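Local coordinates for hydroxylase (Rhodococcus sp., PDB 2OR0), which probably acts as a flavin-dependent monooxygenase of the acyl-CoA dehydrogenase family, using reduced flavin and molecular oxygen to place one oxygen atom on its substrate, at residues Arg69-Tyr74 / Glu119-Asp124; Pro106-Phe111 / Trp163-Ala168; Glu354-Ala359 / Arg372-Ala377. One frame throughout, in Å; residues are numbered along the deposited sequence.

Contact 1: Arg69-Tyr74 / Glu119-Asp124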
# COMPACT_ATOMS: atom_id res chain seq x y z
N ARG A 69 -7.30 16.97 9.07
CA ARG A 69 -8.62 17.65 8.99
C ARG A 69 -8.48 19.06 8.45
O ARG A 69 -9.37 19.54 7.75
CB ARG A 69 -9.33 17.67 10.35
CG ARG A 69 -9.98 16.34 10.72
CD ARG A 69 -10.47 16.34 12.17
NE ARG A 69 -10.67 14.99 12.70
CZ ARG A 69 -11.76 14.25 12.48
NH1 ARG A 69 -12.77 14.73 11.74
NH2 ARG A 69 -11.85 13.03 13.01
N LEU A 70 -7.36 19.71 8.77
CA LEU A 70 -7.05 21.03 8.22
C LEU A 70 -7.20 21.01 6.70
O LEU A 70 -7.73 21.95 6.11
CB LEU A 70 -5.65 21.49 8.64
CG LEU A 70 -5.13 22.86 8.17
CD1 LEU A 70 -6.00 24.04 8.68
CD2 LEU A 70 -3.69 23.06 8.63
N TYR A 71 -6.78 19.91 6.06
CA TYR A 71 -6.89 19.83 4.62
C TYR A 71 -7.95 18.86 4.12
O TYR A 71 -7.73 18.15 3.12
CB TYR A 71 -5.51 19.59 4.00
CG TYR A 71 -4.52 20.71 4.23
CD1 TYR A 71 -4.57 21.88 3.48
CD2 TYR A 71 -3.54 20.59 5.19
CE1 TYR A 71 -3.65 22.91 3.69
CE2 TYR A 71 -2.61 21.61 5.41
CZ TYR A 71 -2.68 22.76 4.65
OH TYR A 71 -1.77 23.75 4.87
N GLY A 72 -9.10 18.82 4.80
CA GLY A 72 -10.26 18.08 4.30
C GLY A 72 -10.25 16.58 4.61
O GLY A 72 -11.15 15.85 4.16
N GLY A 73 -9.27 16.14 5.40
CA GLY A 73 -9.04 14.73 5.66
C GLY A 73 -9.87 14.23 6.82
O GLY A 73 -10.53 15.01 7.50
N TYR A 74 -9.83 12.92 7.06
CA TYR A 74 -10.68 12.30 8.08
C TYR A 74 -9.93 11.80 9.29
O TYR A 74 -10.57 11.44 10.27
CB TYR A 74 -11.50 11.14 7.51
CG TYR A 74 -12.27 11.53 6.30
CD1 TYR A 74 -13.28 12.49 6.37
CD2 TYR A 74 -12.00 10.95 5.07
CE1 TYR A 74 -14.00 12.85 5.24
CE2 TYR A 74 -12.70 11.31 3.94
CZ TYR A 74 -13.69 12.25 4.03
OH TYR A 74 -14.37 12.58 2.89
N GLU A 119 1.25 23.87 -0.19
CA GLU A 119 1.48 23.77 -1.65
C GLU A 119 0.67 22.65 -2.31
O GLU A 119 0.07 22.84 -3.38
CB GLU A 119 2.97 23.59 -1.94
CG GLU A 119 3.79 24.85 -1.75
CD GLU A 119 5.28 24.61 -1.87
OE1 GLU A 119 5.73 23.45 -1.76
OE2 GLU A 119 6.01 25.59 -2.08
N ILE A 120 0.63 21.49 -1.65
CA ILE A 120 -0.04 20.31 -2.21
C ILE A 120 -1.56 20.35 -2.06
O ILE A 120 -2.30 20.10 -3.02
CB ILE A 120 0.58 19.00 -1.60
CG1 ILE A 120 2.07 18.92 -2.03
CG2 ILE A 120 -0.25 17.74 -2.00
CD1 ILE A 120 2.86 17.78 -1.45
N TRP A 121 -2.03 20.69 -0.86
CA TRP A 121 -3.47 20.64 -0.57
C TRP A 121 -4.17 22.00 -0.49
O TRP A 121 -5.40 22.07 -0.49
CB TRP A 121 -3.71 19.90 0.75
CG TRP A 121 -3.38 18.44 0.72
CD1 TRP A 121 -3.65 17.53 -0.29
CD2 TRP A 121 -2.73 17.70 1.76
NE1 TRP A 121 -3.21 16.28 0.07
CE2 TRP A 121 -2.64 16.35 1.32
CE3 TRP A 121 -2.23 18.03 3.02
CZ2 TRP A 121 -2.07 15.36 2.10
CZ3 TRP A 121 -1.65 17.05 3.79
CH2 TRP A 121 -1.58 15.72 3.33
N GLY A 122 -3.38 23.08 -0.40
CA GLY A 122 -3.89 24.46 -0.28
C GLY A 122 -5.06 24.81 -1.18
O GLY A 122 -6.10 25.26 -0.70
N GLU A 123 -4.92 24.60 -2.48
CA GLU A 123 -6.00 24.90 -3.41
C GLU A 123 -6.99 23.75 -3.56
O GLU A 123 -8.20 23.96 -3.68
CB GLU A 123 -5.45 25.31 -4.77
CG GLU A 123 -4.74 26.66 -4.76
CD GLU A 123 -5.71 27.80 -4.47
OE1 GLU A 123 -6.59 28.06 -5.33
OE2 GLU A 123 -5.62 28.42 -3.38
N ASP A 124 -6.46 22.52 -3.57
CA ASP A 124 -7.28 21.34 -3.82
C ASP A 124 -6.86 20.20 -2.87
O ASP A 124 -5.77 19.64 -3.00
CB ASP A 124 -7.12 20.92 -5.28
CG ASP A 124 -8.11 19.85 -5.69
OD1 ASP A 124 -8.79 19.26 -4.81
OD2 ASP A 124 -8.19 19.59 -6.91
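The rings of Tyr71 and Trp121 meet obliquely, as neither a stack nor an edge-to-face pair. The tyrosine ring and the six-membered ring of the indole have centroids 5.6 Å apart and planes at 42°. Each ring also has a chain neighbour over one face, nearer its rim than its centre: Leu70 CG over Tyr71, and Ile120 CG2 over Trp121. The contact belongs to the helical N-terminal part of a fold consistent with the acyl-CoA dehydrogenase family. It lays the loop between helix 51-60 and helix 78-91 against helix 114-121 and the residues that follow it. The two side chains cross at about a right angle. In both, CG stands anti to the carbonyl carbon, beside the backbone N (chi1 -63° in Tyr71); with this rotation the Tyr71 ring lies against Trp121 CB and CE3. Across the contact, Tyr71 CD2 lies 3.6 Å from Trp121 CE3, and Tyr71 CB lies 3.8 Å from that same carbon. The far end of the tyrosine is polar. Its hydroxyl is hydrogen-bonded to Glu118 OE1, one turn back on the helix that carries Trp121, so ring and hydroxyl both hold to this helix. Replacing Tyr71 by alanine removes ring and hydroxyl together, and is likely to leave Trp121 CB and CE3 less covered and Glu118 without this partner. Further in, Trp121 is buried against Pro106 and Leu109 of helix 105-109 and against Met129. On the loop, Gly72 N is bonded to Arg69 O at 3.0 Å, closing a turn through Leu70 and Tyr71. Tyr71 CE1 comes to 4.1 Å from Gly122 N, and Tyr71 CD1 lies 3.5 Å from Trp121 CB.

Contact 2: Pro106-Phe111 / Trp163-Ala168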
# COMPACT_ATOMS: atom_id res chain seq x y z
N PRO A 106 -0.57 11.10 2.39
CA PRO A 106 -1.09 12.17 3.26
C PRO A 106 -0.71 11.95 4.72
O PRO A 106 -0.56 12.92 5.46
CB PRO A 106 -2.61 12.04 3.11
CG PRO A 106 -2.80 11.45 1.76
CD PRO A 106 -1.69 10.43 1.70
N TRP A 107 -0.55 10.69 5.12
CA TRP A 107 -0.17 10.40 6.48
C TRP A 107 1.24 10.95 6.78
O TRP A 107 1.46 11.61 7.80
CB TRP A 107 -0.30 8.90 6.79
CG TRP A 107 0.08 8.57 8.18
CD1 TRP A 107 -0.73 8.62 9.30
CD2 TRP A 107 1.38 8.15 8.63
NE1 TRP A 107 0.01 8.26 10.41
CE2 TRP A 107 1.29 7.98 10.03
CE3 TRP A 107 2.61 7.91 7.99
CZ2 TRP A 107 2.39 7.58 10.80
CZ3 TRP A 107 3.68 7.51 8.75
CH2 TRP A 107 3.57 7.34 10.14
N GLU A 108 2.20 10.68 5.88
CA GLU A 108 3.55 11.17 6.09
C GLU A 108 3.64 12.71 5.91
O GLU A 108 4.31 13.38 6.66
CB GLU A 108 4.57 10.48 5.19
CG GLU A 108 6.00 10.95 5.48
CD GLU A 108 7.06 10.18 4.72
OE1 GLU A 108 6.73 9.16 4.08
OE2 GLU A 108 8.23 10.60 4.76
N LEU A 109 2.94 13.25 4.91
CA LEU A 109 2.98 14.68 4.66
C LEU A 109 2.45 15.44 5.88
O LEU A 109 2.79 16.60 6.07
CB LEU A 109 2.13 15.04 3.46
CG LEU A 109 2.53 16.36 2.78
CD1 LEU A 109 3.90 16.22 2.05
CD2 LEU A 109 1.42 16.83 1.85
N ALA A 110 1.62 14.78 6.68
CA ALA A 110 1.03 15.41 7.86
C ALA A 110 2.12 15.94 8.75
O ALA A 110 1.93 16.96 9.39
CB ALA A 110 0.14 14.45 8.63
N PHE A 111 3.26 15.25 8.78
CA PHE A 111 4.40 15.73 9.55
C PHE A 111 5.57 16.26 8.70
O PHE A 111 6.70 16.37 9.18
CB PHE A 111 4.87 14.73 10.64
CG PHE A 111 5.21 13.34 10.14
CD1 PHE A 111 6.52 13.01 9.76
CD2 PHE A 111 4.23 12.34 10.11
CE1 PHE A 111 6.86 11.74 9.36
CE2 PHE A 111 4.55 11.04 9.68
CZ PHE A 111 5.87 10.74 9.30
N TRP A 163 2.02 15.34 -7.70
CA TRP A 163 3.26 15.45 -6.95
C TRP A 163 3.81 14.02 -6.75
O TRP A 163 3.06 13.05 -6.84
CB TRP A 163 3.04 16.10 -5.58
CG TRP A 163 2.60 17.56 -5.63
CD1 TRP A 163 1.36 18.03 -5.93
CD2 TRP A 163 3.42 18.71 -5.38
NE1 TRP A 163 1.34 19.41 -5.88
CE2 TRP A 163 2.59 19.85 -5.55
CE3 TRP A 163 4.77 18.89 -5.03
CZ2 TRP A 163 3.08 21.16 -5.38
CZ3 TRP A 163 5.24 20.19 -4.84
CH2 TRP A 163 4.39 21.30 -5.02
N ALA A 164 5.10 13.91 -6.44
CA ALA A 164 5.68 12.62 -6.10
C ALA A 164 6.46 12.75 -4.83
O ALA A 164 7.09 13.77 -4.60
CB ALA A 164 6.60 12.13 -7.21
N PHE A 165 6.41 11.69 -4.03
CA PHE A 165 7.16 11.53 -2.81
C PHE A 165 8.23 10.48 -3.10
O PHE A 165 7.89 9.31 -3.25
CB PHE A 165 6.20 10.98 -1.76
CG PHE A 165 6.35 11.59 -0.39
CD1 PHE A 165 5.23 11.72 0.45
CD2 PHE A 165 7.59 12.03 0.07
CE1 PHE A 165 5.34 12.29 1.72
CE2 PHE A 165 7.69 12.60 1.36
CZ PHE A 165 6.57 12.73 2.17
N LEU A 166 9.50 10.84 -3.17
CA LEU A 166 10.51 9.87 -3.64
C LEU A 166 11.64 9.71 -2.66
O LEU A 166 11.96 10.66 -1.94
CB LEU A 166 11.09 10.32 -4.98
CG LEU A 166 10.10 10.62 -6.10
CD1 LEU A 166 10.78 11.44 -7.24
CD2 LEU A 166 9.45 9.30 -6.62
N GLY A 167 12.27 8.54 -2.65
CA GLY A 167 13.47 8.35 -1.83
C GLY A 167 14.72 8.74 -2.61
O GLY A 167 14.78 8.62 -3.83
N ALA A 168 15.73 9.22 -1.90
CA ALA A 168 17.00 9.55 -2.52
C ALA A 168 18.12 9.41 -1.53
O ALA A 168 17.94 9.65 -0.33
CB ALA A 168 16.96 10.95 -3.09
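Phe165 on strand 163-170 reaches out from the mixed beta sheet to Glu108 and Leu109 of the short helix 105-109, in a buried helix-on-sheet contact. The carboxylate of Glu108 reaches over the CZ end of the phenyl ring. Its CD is 3.6 Å from Phe165 CZ, and OE1 stands over one face. Carboxylate and ring planes are 31° apart, so the two flat groups are tilted, not parallel. Glu108 CG is anti to the backbone N (chi1 -177°) and the chain stays extended beyond it, which carries the carboxylate out to the end of the ring. Leu109 meets the ring differently. Its backbone N sits at the ring edge, near the plane, 4.1 Å from Phe165 CE1. Its CD1 touches the same carbon at 4.2 Å. The sheet probably corresponds to the middle beta domain of the acyl-CoA dehydrogenase fold, and the helix to the N-terminal helical domain that packs against it. The buried carboxylate has two polar partners. Glu108 OE2 is hydrogen-bonded to His184 ND1, from the antiparallel neighbour strand 182-188, and OE1 has a weak bond to Tyr133 OH. The ring of Tyr133 also meets that of Phe165, with planes at about 50°. On the helix side, Glu108 O lies over the centre of the Phe111 ring, 3.5 Å above its plane.

Contact 3: Glu354-Ala359 / Arg372-Ala377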
# COMPACT_ATOMS: atom_id res chain seq x y z
N GLU A 354 -4.12 -21.98 -3.37
CA GLU A 354 -4.73 -23.27 -3.13
C GLU A 354 -6.12 -23.34 -3.77
O GLU A 354 -6.50 -24.35 -4.32
CB GLU A 354 -4.77 -23.60 -1.62
CG GLU A 354 -3.39 -23.85 -1.04
CD GLU A 354 -2.71 -25.10 -1.66
OE1 GLU A 354 -3.38 -26.14 -1.84
OE2 GLU A 354 -1.50 -25.05 -1.95
N ILE A 355 -6.88 -22.26 -3.72
CA ILE A 355 -8.20 -22.29 -4.36
C ILE A 355 -8.14 -22.10 -5.87
O ILE A 355 -8.95 -22.68 -6.59
CB ILE A 355 -9.22 -21.32 -3.73
CG1 ILE A 355 -8.67 -19.89 -3.70
CG2 ILE A 355 -9.59 -21.80 -2.33
CD1 ILE A 355 -9.74 -18.85 -3.28
N PHE A 356 -7.18 -21.32 -6.35
CA PHE A 356 -7.02 -21.15 -7.80
C PHE A 356 -6.69 -22.51 -8.44
O PHE A 356 -7.20 -22.83 -9.51
CB PHE A 356 -5.95 -20.10 -8.15
CG PHE A 356 -5.95 -19.70 -9.63
CD1 PHE A 356 -7.05 -19.02 -10.18
CD2 PHE A 356 -4.88 -19.99 -10.45
CE1 PHE A 356 -7.09 -18.66 -11.54
CE2 PHE A 356 -4.89 -19.62 -11.83
CZ PHE A 356 -6.00 -18.96 -12.37
N ALA A 357 -5.85 -23.29 -7.80
CA ALA A 357 -5.50 -24.61 -8.31
C ALA A 357 -6.72 -25.57 -8.37
O ALA A 357 -6.64 -26.61 -9.02
CB ALA A 357 -4.42 -25.23 -7.47
N ARG A 358 -7.82 -25.25 -7.69
CA ARG A 358 -8.98 -26.14 -7.69
C ARG A 358 -10.13 -25.51 -8.46
O ARG A 358 -11.24 -26.00 -8.41
CB ARG A 358 -9.42 -26.46 -6.26
CG ARG A 358 -8.38 -27.26 -5.48
CD ARG A 358 -8.84 -27.56 -4.04
NE ARG A 358 -8.04 -28.63 -3.44
CZ ARG A 358 -6.84 -28.47 -2.89
NH1 ARG A 358 -6.26 -27.26 -2.84
NH2 ARG A 358 -6.22 -29.52 -2.40
N ALA A 359 -9.86 -24.41 -9.15
CA ALA A 359 -10.89 -23.70 -9.87
C ALA A 359 -11.08 -24.25 -11.29
O ALA A 359 -12.06 -23.94 -11.92
CB ALA A 359 -10.61 -22.18 -9.90
N ARG A 372 -7.72 -12.47 -12.36
CA ARG A 372 -7.16 -11.11 -12.30
C ARG A 372 -6.79 -10.80 -10.85
O ARG A 372 -5.76 -10.23 -10.58
CB ARG A 372 -8.16 -10.05 -12.87
CG ARG A 372 -7.66 -8.55 -12.90
CD ARG A 372 -8.84 -7.52 -13.14
NE ARG A 372 -9.60 -8.09 -14.21
CZ ARG A 372 -10.89 -8.37 -14.25
NH1 ARG A 372 -11.73 -8.00 -13.30
NH2 ARG A 372 -11.32 -9.00 -15.34
N PHE A 373 -7.66 -11.21 -9.92
CA PHE A 373 -7.36 -11.08 -8.49
C PHE A 373 -6.19 -11.95 -8.13
O PHE A 373 -5.32 -11.53 -7.40
CB PHE A 373 -8.58 -11.39 -7.61
CG PHE A 373 -9.67 -10.34 -7.69
CD1 PHE A 373 -9.64 -9.22 -6.85
CD2 PHE A 373 -10.71 -10.46 -8.60
CE1 PHE A 373 -10.64 -8.26 -6.93
CE2 PHE A 373 -11.72 -9.49 -8.71
CZ PHE A 373 -11.69 -8.40 -7.86
N TRP A 374 -6.15 -13.16 -8.69
CA TRP A 374 -5.06 -14.07 -8.39
C TRP A 374 -3.67 -13.51 -8.85
O TRP A 374 -2.69 -13.55 -8.08
CB TRP A 374 -5.37 -15.47 -8.98
CG TRP A 374 -4.21 -16.42 -8.86
CD1 TRP A 374 -3.85 -17.16 -7.77
CD2 TRP A 374 -3.29 -16.74 -9.90
NE1 TRP A 374 -2.73 -17.92 -8.06
CE2 TRP A 374 -2.36 -17.67 -9.36
CE3 TRP A 374 -3.15 -16.32 -11.24
CZ2 TRP A 374 -1.31 -18.19 -10.11
CZ3 TRP A 374 -2.08 -16.84 -11.98
CH2 TRP A 374 -1.18 -17.76 -11.41
N ARG A 375 -3.60 -12.98 -10.07
CA ARG A 375 -2.35 -12.37 -10.59
C ARG A 375 -2.03 -11.09 -9.80
O ARG A 375 -0.87 -10.85 -9.48
CB ARG A 375 -2.47 -12.04 -12.09
CG ARG A 375 -2.56 -13.29 -13.02
CD ARG A 375 -2.66 -12.88 -14.52
NE ARG A 375 -3.97 -12.32 -14.86
CZ ARG A 375 -4.21 -11.03 -15.06
NH1 ARG A 375 -3.23 -10.13 -14.92
NH2 ARG A 375 -5.43 -10.62 -15.40
N ASP A 376 -3.04 -10.28 -9.50
CA ASP A 376 -2.83 -9.06 -8.69
C ASP A 376 -2.17 -9.39 -7.33
O ASP A 376 -1.28 -8.67 -6.85
CB ASP A 376 -4.15 -8.33 -8.43
CG ASP A 376 -4.77 -7.71 -9.69
OD1 ASP A 376 -4.09 -7.57 -10.75
OD2 ASP A 376 -5.97 -7.35 -9.62
N ALA A 377 -2.61 -10.47 -6.70
CA ALA A 377 -2.08 -10.82 -5.38
C ALA A 377 -0.60 -11.13 -5.49
O ALA A 377 0.18 -10.72 -4.67
CB ALA A 377 -2.83 -12.02 -4.76
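Phe356 lies face to face with the indole of Trp374. The phenyl centroid is 4.1 Å from that of the five-membered ring, and the planes differ by 13°. Phe356 CD2 sits 3.6 Å from Trp374 CE2. Phe356 CB adds a CH-pi contact, 4.0 Å from the centroid of the same five-membered ring. Both side chains have CG anti to the backbone N (chi1 -168° in Phe356, 172° in Trp374), which sends the rings out between helix 331-356 and helix 370-381. Around this pair, Met370, Gln371 and Leu364 touch Phe356, while His378 meets the indole edge-to-face. Trp374 NE1 is hydrogen-bonded to Asp353 OD1 on the helix that bears Phe356. Beyond the stack, Phe356 to Ala359 form a type I beta turn. Arg358 folds back there, and its NH1 forms a salt bridge with Glu354 OE1 at 3.2 Å. Both helices belong to the C-terminal acyl-CoA dehydrogenase domain. No hydrogen bond joins the two rings; the pair probably rests on dispersion and burial of apolar surface, and the indole N-H bond to Asp353 is likely to limit how far Trp374 can turn away.

How the contacts relate
From the N terminus, the chain first passes 69-74, the opening side of contact 1. Helices follow, and contact 2 opens at 106-111 before contact 1 closes at 119-124. The chain then enters the beta sheet, where 163-168 closes contact 2. The two contacts therefore cross. They also touch: Ile120 CG1 lies 3.6 Å from Trp163 CD2, and Ile120 CD1 lies 3.7 Å from Leu109 CD2. Loop, helices 105-109 and 114-121, and sheet are thus joined in one continuous packing. Contact 3 comes later, in series, closing a short connection of 12 residues between two helices. Its centre is about 39 Å from that of contact 1 and 33 Å from that of contact 2.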